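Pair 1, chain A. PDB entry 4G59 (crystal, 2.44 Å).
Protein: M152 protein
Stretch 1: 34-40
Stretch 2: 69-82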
# COMPACT_ATOMS: atom_id res chain seq x y z
N MET A 34 14.85 -3.35 8.70
CA MET A 34 13.41 -3.19 8.55
C MET A 34 12.98 -3.62 7.15
O MET A 34 13.09 -2.86 6.18
CB MET A 34 12.98 -1.76 8.84
CG MET A 34 13.30 -1.31 10.24
SD MET A 34 12.10 -1.84 11.48
CE MET A 34 10.77 -0.73 11.03
N PHE A 35 12.49 -4.86 7.06
CA PHE A 35 12.08 -5.43 5.79
C PHE A 35 10.62 -5.89 5.84
O PHE A 35 10.13 -6.36 6.88
CB PHE A 35 12.97 -6.64 5.41
CG PHE A 35 14.42 -6.28 5.16
CD1 PHE A 35 14.92 -6.21 3.87
CD2 PHE A 35 15.29 -6.04 6.23
CE1 PHE A 35 16.26 -5.88 3.64
CE2 PHE A 35 16.64 -5.71 6.01
CZ PHE A 35 17.12 -5.63 4.73
N ARG A 36 9.91 -5.74 4.73
CA ARG A 36 8.64 -6.41 4.59
C ARG A 36 8.85 -7.47 3.52
O ARG A 36 9.22 -7.14 2.38
CB ARG A 36 7.53 -5.44 4.19
CG ARG A 36 6.11 -6.05 4.20
CD ARG A 36 5.14 -5.25 3.33
NE ARG A 36 5.62 -5.27 1.95
CZ ARG A 36 5.42 -4.30 1.07
NH1 ARG A 36 4.72 -3.22 1.43
NH2 ARG A 36 5.91 -4.40 -0.17
N HIS A 37 8.67 -8.73 3.88
CA HIS A 37 8.74 -9.82 2.91
C HIS A 37 7.33 -10.38 2.64
O HIS A 37 6.47 -10.40 3.54
CB HIS A 37 9.65 -10.95 3.42
CG HIS A 37 11.05 -10.51 3.77
ND1 HIS A 37 11.98 -10.13 2.82
CD2 HIS A 37 11.68 -10.44 4.96
CE1 HIS A 37 13.12 -9.83 3.42
NE2 HIS A 37 12.96 -10.01 4.72
N SER A 38 7.09 -10.84 1.42
CA SER A 38 5.80 -11.41 1.07
C SER A 38 5.91 -12.36 -0.10
O SER A 38 6.72 -12.15 -1.01
CB SER A 38 4.80 -10.33 0.70
OG SER A 38 5.25 -9.71 -0.49
N ILE A 39 5.09 -13.41 -0.08
CA ILE A 39 4.97 -14.29 -1.24
C ILE A 39 3.53 -14.27 -1.75
O ILE A 39 2.58 -14.22 -0.94
CB ILE A 39 5.32 -15.73 -0.88
CG1 ILE A 39 6.71 -15.80 -0.25
CG2 ILE A 39 5.22 -16.62 -2.11
CD1 ILE A 39 6.91 -17.03 0.60
N ASN A 40 3.35 -14.32 -3.07
CA ASN A 40 2.02 -14.50 -3.63
C ASN A 40 2.09 -15.32 -4.91
O ASN A 40 3.17 -15.53 -5.46
CB ASN A 40 1.32 -13.14 -3.85
CG ASN A 40 2.00 -12.30 -4.92
OD1 ASN A 40 1.66 -12.38 -6.11
ND2 ASN A 40 2.97 -11.46 -4.50
N GLN A 69 12.92 -23.06 3.30
CA GLN A 69 13.60 -22.58 2.10
C GLN A 69 13.29 -21.11 1.83
O GLN A 69 14.21 -20.30 1.65
CB GLN A 69 13.25 -23.44 0.89
CG GLN A 69 13.75 -24.88 0.95
CD GLN A 69 13.04 -25.72 2.00
OE1 GLN A 69 11.87 -25.50 2.32
NE2 GLN A 69 13.76 -26.69 2.55
N GLU A 70 12.01 -20.76 1.83
CA GLU A 70 11.61 -19.37 1.61
C GLU A 70 12.15 -18.44 2.70
O GLU A 70 12.66 -17.36 2.38
CB GLU A 70 10.09 -19.20 1.40
CG GLU A 70 9.21 -20.18 2.15
CD GLU A 70 8.95 -21.48 1.41
OE1 GLU A 70 8.52 -21.45 0.25
OE2 GLU A 70 9.16 -22.55 2.02
N SER A 71 12.08 -18.86 3.96
CA SER A 71 12.69 -18.09 5.05
C SER A 71 14.17 -17.88 4.81
O SER A 71 14.68 -16.77 4.99
CB SER A 71 12.48 -18.77 6.41
OG SER A 71 11.33 -18.26 7.05
N ALA A 72 14.85 -18.93 4.38
CA ALA A 72 16.26 -18.82 4.04
C ALA A 72 16.47 -17.85 2.87
O ALA A 72 17.45 -17.12 2.85
CB ALA A 72 16.89 -20.18 3.76
N PHE A 73 15.56 -17.83 1.90
CA PHE A 73 15.67 -16.91 0.77
C PHE A 73 15.58 -15.46 1.25
O PHE A 73 16.37 -14.59 0.82
CB PHE A 73 14.56 -17.21 -0.26
CG PHE A 73 14.58 -16.28 -1.47
CD1 PHE A 73 15.43 -16.52 -2.54
CD2 PHE A 73 13.72 -15.18 -1.54
CE1 PHE A 73 15.44 -15.67 -3.66
CE2 PHE A 73 13.73 -14.33 -2.67
CZ PHE A 73 14.58 -14.58 -3.72
N PHE A 74 14.64 -15.20 2.15
CA PHE A 74 14.44 -13.86 2.67
C PHE A 74 15.57 -13.44 3.58
O PHE A 74 15.94 -12.26 3.61
CB PHE A 74 13.12 -13.75 3.44
CG PHE A 74 11.91 -13.77 2.56
CD1 PHE A 74 11.86 -13.00 1.40
CD2 PHE A 74 10.80 -14.55 2.90
CE1 PHE A 74 10.73 -13.01 0.58
CE2 PHE A 74 9.66 -14.57 2.09
CZ PHE A 74 9.64 -13.80 0.93
N VAL A 75 16.11 -14.39 4.34
CA VAL A 75 17.32 -14.13 5.13
C VAL A 75 18.44 -13.70 4.20
O VAL A 75 19.19 -12.77 4.52
CB VAL A 75 17.71 -15.34 6.02
CG1 VAL A 75 19.17 -15.24 6.47
CG2 VAL A 75 16.79 -15.40 7.22
N GLU A 76 18.53 -14.34 3.04
CA GLU A 76 19.53 -13.94 2.05
C GLU A 76 19.27 -12.54 1.53
O GLU A 76 20.20 -11.75 1.41
CB GLU A 76 19.62 -14.94 0.89
CG GLU A 76 20.46 -14.47 -0.31
CD GLU A 76 21.94 -14.18 0.03
OE1 GLU A 76 22.40 -14.56 1.12
OE2 GLU A 76 22.64 -13.57 -0.81
N GLN A 77 18.00 -12.22 1.23
CA GLN A 77 17.69 -10.89 0.72
C GLN A 77 18.06 -9.82 1.74
O GLN A 77 18.49 -8.74 1.37
CB GLN A 77 16.21 -10.73 0.32
CG GLN A 77 15.71 -11.69 -0.75
CD GLN A 77 16.58 -11.76 -1.99
OE1 GLN A 77 16.90 -10.74 -2.61
NE2 GLN A 77 16.96 -12.97 -2.37
N GLU A 78 17.92 -10.13 3.02
CA GLU A 78 18.24 -9.14 4.04
C GLU A 78 19.74 -8.79 4.04
O GLU A 78 20.12 -7.61 4.06
CB GLU A 78 17.73 -9.58 5.42
CG GLU A 78 16.21 -9.53 5.52
CD GLU A 78 15.69 -9.66 6.92
OE1 GLU A 78 14.48 -9.91 7.07
OE2 GLU A 78 16.47 -9.50 7.88
N ARG A 79 20.57 -9.83 4.01
CA ARG A 79 22.00 -9.69 3.80
C ARG A 79 22.32 -8.98 2.48
O ARG A 79 23.04 -7.99 2.46
CB ARG A 79 22.68 -11.06 3.81
CG ARG A 79 24.17 -10.99 4.07
CD ARG A 79 24.91 -12.20 3.55
NE ARG A 79 24.60 -12.49 2.15
CZ ARG A 79 25.15 -11.86 1.11
NH1 ARG A 79 26.02 -10.89 1.31
NH2 ARG A 79 24.81 -12.20 -0.13
N PHE A 80 21.78 -9.49 1.38
CA PHE A 80 22.10 -8.95 0.06
C PHE A 80 21.77 -7.46 -0.08
O PHE A 80 22.57 -6.68 -0.59
CB PHE A 80 21.39 -9.75 -1.04
CG PHE A 80 21.43 -9.09 -2.41
CD1 PHE A 80 22.63 -8.91 -3.09
CD2 PHE A 80 20.25 -8.66 -3.03
CE1 PHE A 80 22.65 -8.30 -4.36
CE2 PHE A 80 20.26 -8.05 -4.30
CZ PHE A 80 21.47 -7.87 -4.96
N VAL A 81 20.58 -7.09 0.37
CA VAL A 81 20.08 -5.72 0.21
C VAL A 81 20.85 -4.77 1.14
O VAL A 81 21.05 -3.59 0.81
CB VAL A 81 18.54 -5.64 0.43
CG1 VAL A 81 18.05 -4.22 0.34
CG2 VAL A 81 17.80 -6.50 -0.59
N TYR A 82 21.29 -5.29 2.29
CA TYR A 82 22.11 -4.52 3.22
C TYR A 82 23.47 -4.17 2.60
O TYR A 82 23.86 -3.00 2.60
CB TYR A 82 22.28 -5.25 4.55
CG TYR A 82 23.36 -4.66 5.43
CD1 TYR A 82 23.16 -3.45 6.09
CD2 TYR A 82 24.58 -5.30 5.60
CE1 TYR A 82 24.15 -2.90 6.90
CE2 TYR A 82 25.57 -4.76 6.41
CZ TYR A 82 25.34 -3.56 7.05
OH TYR A 82 26.32 -3.00 7.84

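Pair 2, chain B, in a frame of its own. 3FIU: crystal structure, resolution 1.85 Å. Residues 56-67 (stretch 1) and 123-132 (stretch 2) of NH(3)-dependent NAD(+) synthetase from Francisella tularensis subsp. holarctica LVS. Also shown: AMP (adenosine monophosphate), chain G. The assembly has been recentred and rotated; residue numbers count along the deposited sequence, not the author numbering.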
# COMPACT_ATOMS: atom_id res chain seq x y z
N THR B 56 -8.42 14.09 15.93
CA THR B 56 -8.39 14.06 14.47
C THR B 56 -7.26 15.00 14.04
O THR B 56 -7.27 16.15 14.43
CB THR B 56 -9.73 14.57 13.85
OG1 THR B 56 -10.80 13.66 14.16
CG2 THR B 56 -9.62 14.68 12.30
N THR B 57 -6.32 14.50 13.26
CA THR B 57 -5.21 15.37 12.80
C THR B 57 -5.20 15.40 11.30
O THR B 57 -5.40 14.35 10.66
CB THR B 57 -3.86 14.78 13.31
OG1 THR B 57 -3.86 14.81 14.73
CG2 THR B 57 -2.61 15.56 12.77
N ALA B 58 -4.91 16.58 10.73
CA ALA B 58 -4.76 16.72 9.28
C ALA B 58 -3.32 16.94 8.87
O ALA B 58 -2.61 17.74 9.49
CB ALA B 58 -5.62 17.87 8.76
N LEU B 59 -2.88 16.26 7.82
CA LEU B 59 -1.60 16.55 7.24
C LEU B 59 -1.80 17.26 5.90
O LEU B 59 -2.56 16.80 5.07
CB LEU B 59 -0.78 15.25 7.04
CG LEU B 59 -0.55 14.39 8.27
CD1 LEU B 59 0.47 13.27 7.92
CD2 LEU B 59 -0.06 15.26 9.45
N ILE B 60 -1.12 18.38 5.73
CA ILE B 60 -1.02 19.01 4.42
C ILE B 60 0.35 18.71 3.85
O ILE B 60 1.38 19.01 4.47
CB ILE B 60 -1.27 20.51 4.49
CG1 ILE B 60 -2.65 20.79 5.10
CG2 ILE B 60 -1.07 21.21 3.08
CD1 ILE B 60 -2.91 22.28 5.32
N LEU B 61 0.37 18.14 2.64
CA LEU B 61 1.58 17.51 2.12
C LEU B 61 1.87 17.96 0.70
O LEU B 61 1.85 17.14 -0.25
CB LEU B 61 1.45 15.97 2.21
CG LEU B 61 1.21 15.48 3.63
CD1 LEU B 61 0.81 13.98 3.68
CD2 LEU B 61 2.51 15.72 4.41
N PRO B 62 2.16 19.26 0.53
CA PRO B 62 2.39 19.74 -0.84
C PRO B 62 3.69 19.28 -1.49
O PRO B 62 4.72 19.10 -0.82
CB PRO B 62 2.39 21.27 -0.66
CG PRO B 62 2.76 21.50 0.76
CD PRO B 62 2.29 20.33 1.54
N SER B 63 3.66 19.09 -2.80
CA SER B 63 4.89 19.02 -3.57
C SER B 63 4.98 20.33 -4.36
O SER B 63 4.07 21.14 -4.34
CB SER B 63 4.84 17.84 -4.52
OG SER B 63 3.83 18.07 -5.51
N ASP B 64 6.08 20.55 -5.07
CA ASP B 64 6.18 21.78 -5.85
C ASP B 64 5.14 21.85 -6.96
O ASP B 64 4.85 22.93 -7.43
CB ASP B 64 7.60 21.97 -6.38
CG ASP B 64 8.59 22.32 -5.27
OD1 ASP B 64 8.16 22.57 -4.12
OD2 ASP B 64 9.80 22.34 -5.56
N ASN B 65 4.56 20.72 -7.36
CA ASN B 65 3.50 20.70 -8.40
C ASN B 65 2.17 21.28 -7.94
O ASN B 65 1.35 21.72 -8.77
CB ASN B 65 3.24 19.27 -8.90
CG ASN B 65 4.49 18.61 -9.45
OD1 ASN B 65 4.70 18.57 -10.67
ND2 ASN B 65 5.33 18.09 -8.56
N ASN B 66 1.95 21.26 -6.63
CA ASN B 66 0.66 21.69 -6.04
C ASN B 66 0.48 23.20 -6.07
O ASN B 66 1.45 23.96 -6.02
CB ASN B 66 0.50 21.18 -4.60
CG ASN B 66 0.25 19.68 -4.52
OD1 ASN B 66 -0.83 19.19 -4.84
ND2 ASN B 66 1.24 18.95 -4.09
N GLN B 67 -0.77 23.62 -6.13
CA GLN B 67 -1.12 25.03 -6.19
C GLN B 67 -1.24 25.59 -4.78
O GLN B 67 -1.90 25.02 -3.92
CB GLN B 67 -2.43 25.23 -6.94
CG GLN B 67 -2.39 24.90 -8.42
CD GLN B 67 -1.32 25.68 -9.16
OE1 GLN B 67 -1.39 26.90 -9.26
NE2 GLN B 67 -0.32 24.96 -9.67
N LEU B 123 4.29 8.56 -1.12
CA LEU B 123 4.92 9.34 -0.05
C LEU B 123 3.90 9.87 0.96
O LEU B 123 4.11 9.79 2.18
CB LEU B 123 5.71 10.51 -0.61
CG LEU B 123 7.12 10.21 -1.10
CD1 LEU B 123 7.69 11.48 -1.69
CD2 LEU B 123 8.00 9.68 0.04
N ARG B 124 2.78 10.40 0.46
CA ARG B 124 1.74 10.88 1.37
C ARG B 124 1.21 9.75 2.26
O ARG B 124 1.00 9.96 3.43
CB ARG B 124 0.59 11.54 0.59
CG ARG B 124 1.08 12.87 -0.04
CD ARG B 124 -0.05 13.81 -0.53
NE ARG B 124 0.55 14.95 -1.23
CZ ARG B 124 0.69 15.05 -2.55
NH1 ARG B 124 0.22 14.12 -3.38
NH2 ARG B 124 1.29 16.11 -3.06
N MET B 125 1.03 8.56 1.69
CA MET B 125 0.66 7.35 2.46
C MET B 125 1.65 7.11 3.60
O MET B 125 1.25 6.84 4.75
CB MET B 125 0.55 6.13 1.54
CG MET B 125 0.16 4.79 2.25
SD MET B 125 1.58 4.02 3.01
CE MET B 125 2.52 3.37 1.61
N MET B 126 2.94 7.27 3.29
CA MET B 126 4.00 7.07 4.28
C MET B 126 3.86 8.07 5.43
O MET B 126 3.93 7.69 6.59
CB MET B 126 5.38 7.22 3.64
CG MET B 126 5.78 6.01 2.75
SD MET B 126 7.44 6.10 2.11
CE MET B 126 8.41 6.28 3.61
N TYR B 127 3.67 9.34 5.10
CA TYR B 127 3.46 10.37 6.13
C TYR B 127 2.30 10.03 7.04
O TYR B 127 2.43 10.08 8.26
CB TYR B 127 3.26 11.76 5.51
CG TYR B 127 4.55 12.34 5.04
CD1 TYR B 127 5.46 12.88 5.95
CD2 TYR B 127 4.87 12.34 3.68
CE1 TYR B 127 6.67 13.42 5.51
CE2 TYR B 127 6.05 12.86 3.23
CZ TYR B 127 6.96 13.39 4.16
OH TYR B 127 8.12 13.88 3.68
N LEU B 128 1.15 9.75 6.44
CA LEU B 128 -0.05 9.39 7.18
C LEU B 128 0.13 8.22 8.14
O LEU B 128 -0.30 8.31 9.30
CB LEU B 128 -1.22 9.10 6.22
CG LEU B 128 -1.67 10.37 5.47
CD1 LEU B 128 -2.53 9.96 4.29
CD2 LEU B 128 -2.41 11.33 6.40
N TYR B 129 0.74 7.14 7.65
CA TYR B 129 1.04 5.96 8.46
C TYR B 129 2.14 6.19 9.52
O TYR B 129 2.08 5.60 10.57
CB TYR B 129 1.35 4.74 7.55
CG TYR B 129 0.03 4.12 7.13
CD1 TYR B 129 -0.61 4.50 5.93
CD2 TYR B 129 -0.66 3.27 8.01
CE1 TYR B 129 -1.87 3.99 5.60
CE2 TYR B 129 -1.89 2.76 7.69
CZ TYR B 129 -2.51 3.12 6.48
OH TYR B 129 -3.76 2.60 6.18
N ALA B 130 3.15 7.01 9.23
CA ALA B 130 4.13 7.39 10.25
C ALA B 130 3.43 8.12 11.41
O ALA B 130 3.71 7.84 12.59
CB ALA B 130 5.23 8.30 9.66
N TYR B 131 2.55 9.07 11.07
CA TYR B 131 1.79 9.77 12.12
C TYR B 131 0.88 8.81 12.89
O TYR B 131 0.88 8.77 14.12
CB TYR B 131 0.93 10.91 11.53
CG TYR B 131 0.27 11.72 12.62
CD1 TYR B 131 0.90 12.83 13.17
CD2 TYR B 131 -0.97 11.35 13.14
CE1 TYR B 131 0.30 13.57 14.20
CE2 TYR B 131 -1.58 12.07 14.17
CZ TYR B 131 -0.92 13.18 14.71
OH TYR B 131 -1.51 13.91 15.73
N ALA B 132 0.10 8.03 12.15
CA ALA B 132 -0.89 7.13 12.72
C ALA B 132 -0.24 6.17 13.73
O ALA B 132 -0.78 5.92 14.84
CB ALA B 132 -1.57 6.33 11.60
P AMP G . -7.27 13.24 -5.42
O1P AMP G . -8.56 12.44 -5.39
O2P AMP G . -6.17 12.52 -6.22
O3P AMP G . -7.35 14.69 -5.71
O5' AMP G . -6.65 13.12 -3.93
C5' AMP G . -6.71 11.85 -3.24
C4' AMP G . -6.35 12.09 -1.78
O4' AMP G . -4.94 12.26 -1.61
C3' AMP G . -6.94 13.38 -1.21
O3' AMP G . -8.30 13.15 -0.86
C2' AMP G . -6.05 13.62 0.00
O2' AMP G . -6.50 12.85 1.14
C1' AMP G . -4.69 13.11 -0.48
N9 AMP G . -3.90 14.27 -0.98
C8 AMP G . -3.74 14.66 -2.27
N7 AMP G . -2.97 15.77 -2.35
C5 AMP G . -2.65 16.12 -1.07
C6 AMP G . -1.85 17.18 -0.45
N6 AMP G . -1.27 18.14 -1.20
N1 AMP G . -1.76 17.13 0.90
C2 AMP G . -2.35 16.20 1.67
N3 AMP G . -3.09 15.18 1.17
C4 AMP G . -3.25 15.11 -0.18

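What backbone geometry do the two pairs share? In each, a strand lies against a helix that runs roughly against it: the angle between their N-to-C directions is 142° in pair 1 and 150° in pair 2, and the axes approach to 10.0 and 9.8 Å. Fourteen central residues superpose with an RMSD of 0.9 Å. Alternate residues face the helix: Phe35(A) and His37(A) match Leu59(B) and Leu61(B), the last just past the strand end, and all four point toward the helix. Ile39(A) matches Ser63(B), which opens a type I turn after the strand of pair 2 has ended.

How is the space at Phe35(A) and Leu59(B) filled? Phe35(A) lays a broad ring on the helix. CG of Glu78(A) sits over one face of the Phe35(A) ring, 3.6 Å from its centroid, while Val81(A) meets the ring edge, with its CB 3.9 Å from CE1 of Phe35(A). Leu59(B) occupies nearly the same place with a branched aliphatic chain. Its CD1 lies 3.8 Å from CD2 of Leu128(B), the counterpart of Glu78(A), and 4.0 Å from CB of Tyr127(B), the counterpart of Gln77(A).

What happens where His37(A) matches Leu61(B)? His37(A) packs over the ring of Phe74(A), with the planes at 27° but slid apart, so each ring receives the other residue's CB over its face. At the edge of the imidazole, NE2 of His37(A) donates a hydrogen bond to OE1 of Glu78(A) at 2.8 Å. The carboxylate thus binds the histidine while the same side chain's methylene covers Phe35(A). Leu61(B) has no such polar group, and its CD1 rests 3.8 Å from CB of Tyr127(B).

What does an arginine do at the position matching Phe74(A)? This residue is Arg124(B), whose CA falls 0.2 Å from that of Phe74(A) after superposition. Phe74(A) makes apolar contact with Ile39(A), CZ to CG1 at 3.7 Å, whereas Arg124(B) reaches for the backbone: its NE and NH2 both donate to O of Leu61(B), at 2.7 and 3.0 Å. Because these bonds lie along the guanidinium edge, a face remains for the adenine of AMP, with NE of Arg124(B) 3.4 Å from C6 of AMP. The backbone of Leu61(B) serves the ligand too, its N donating to N1 of AMP at 2.9 Å. At this matched position, then, pair 1 packs an aromatic ring against the strand, while pair 2 hydrogen-bonds an arginine to the backbone and leaves AMP over one face of its guanidinium.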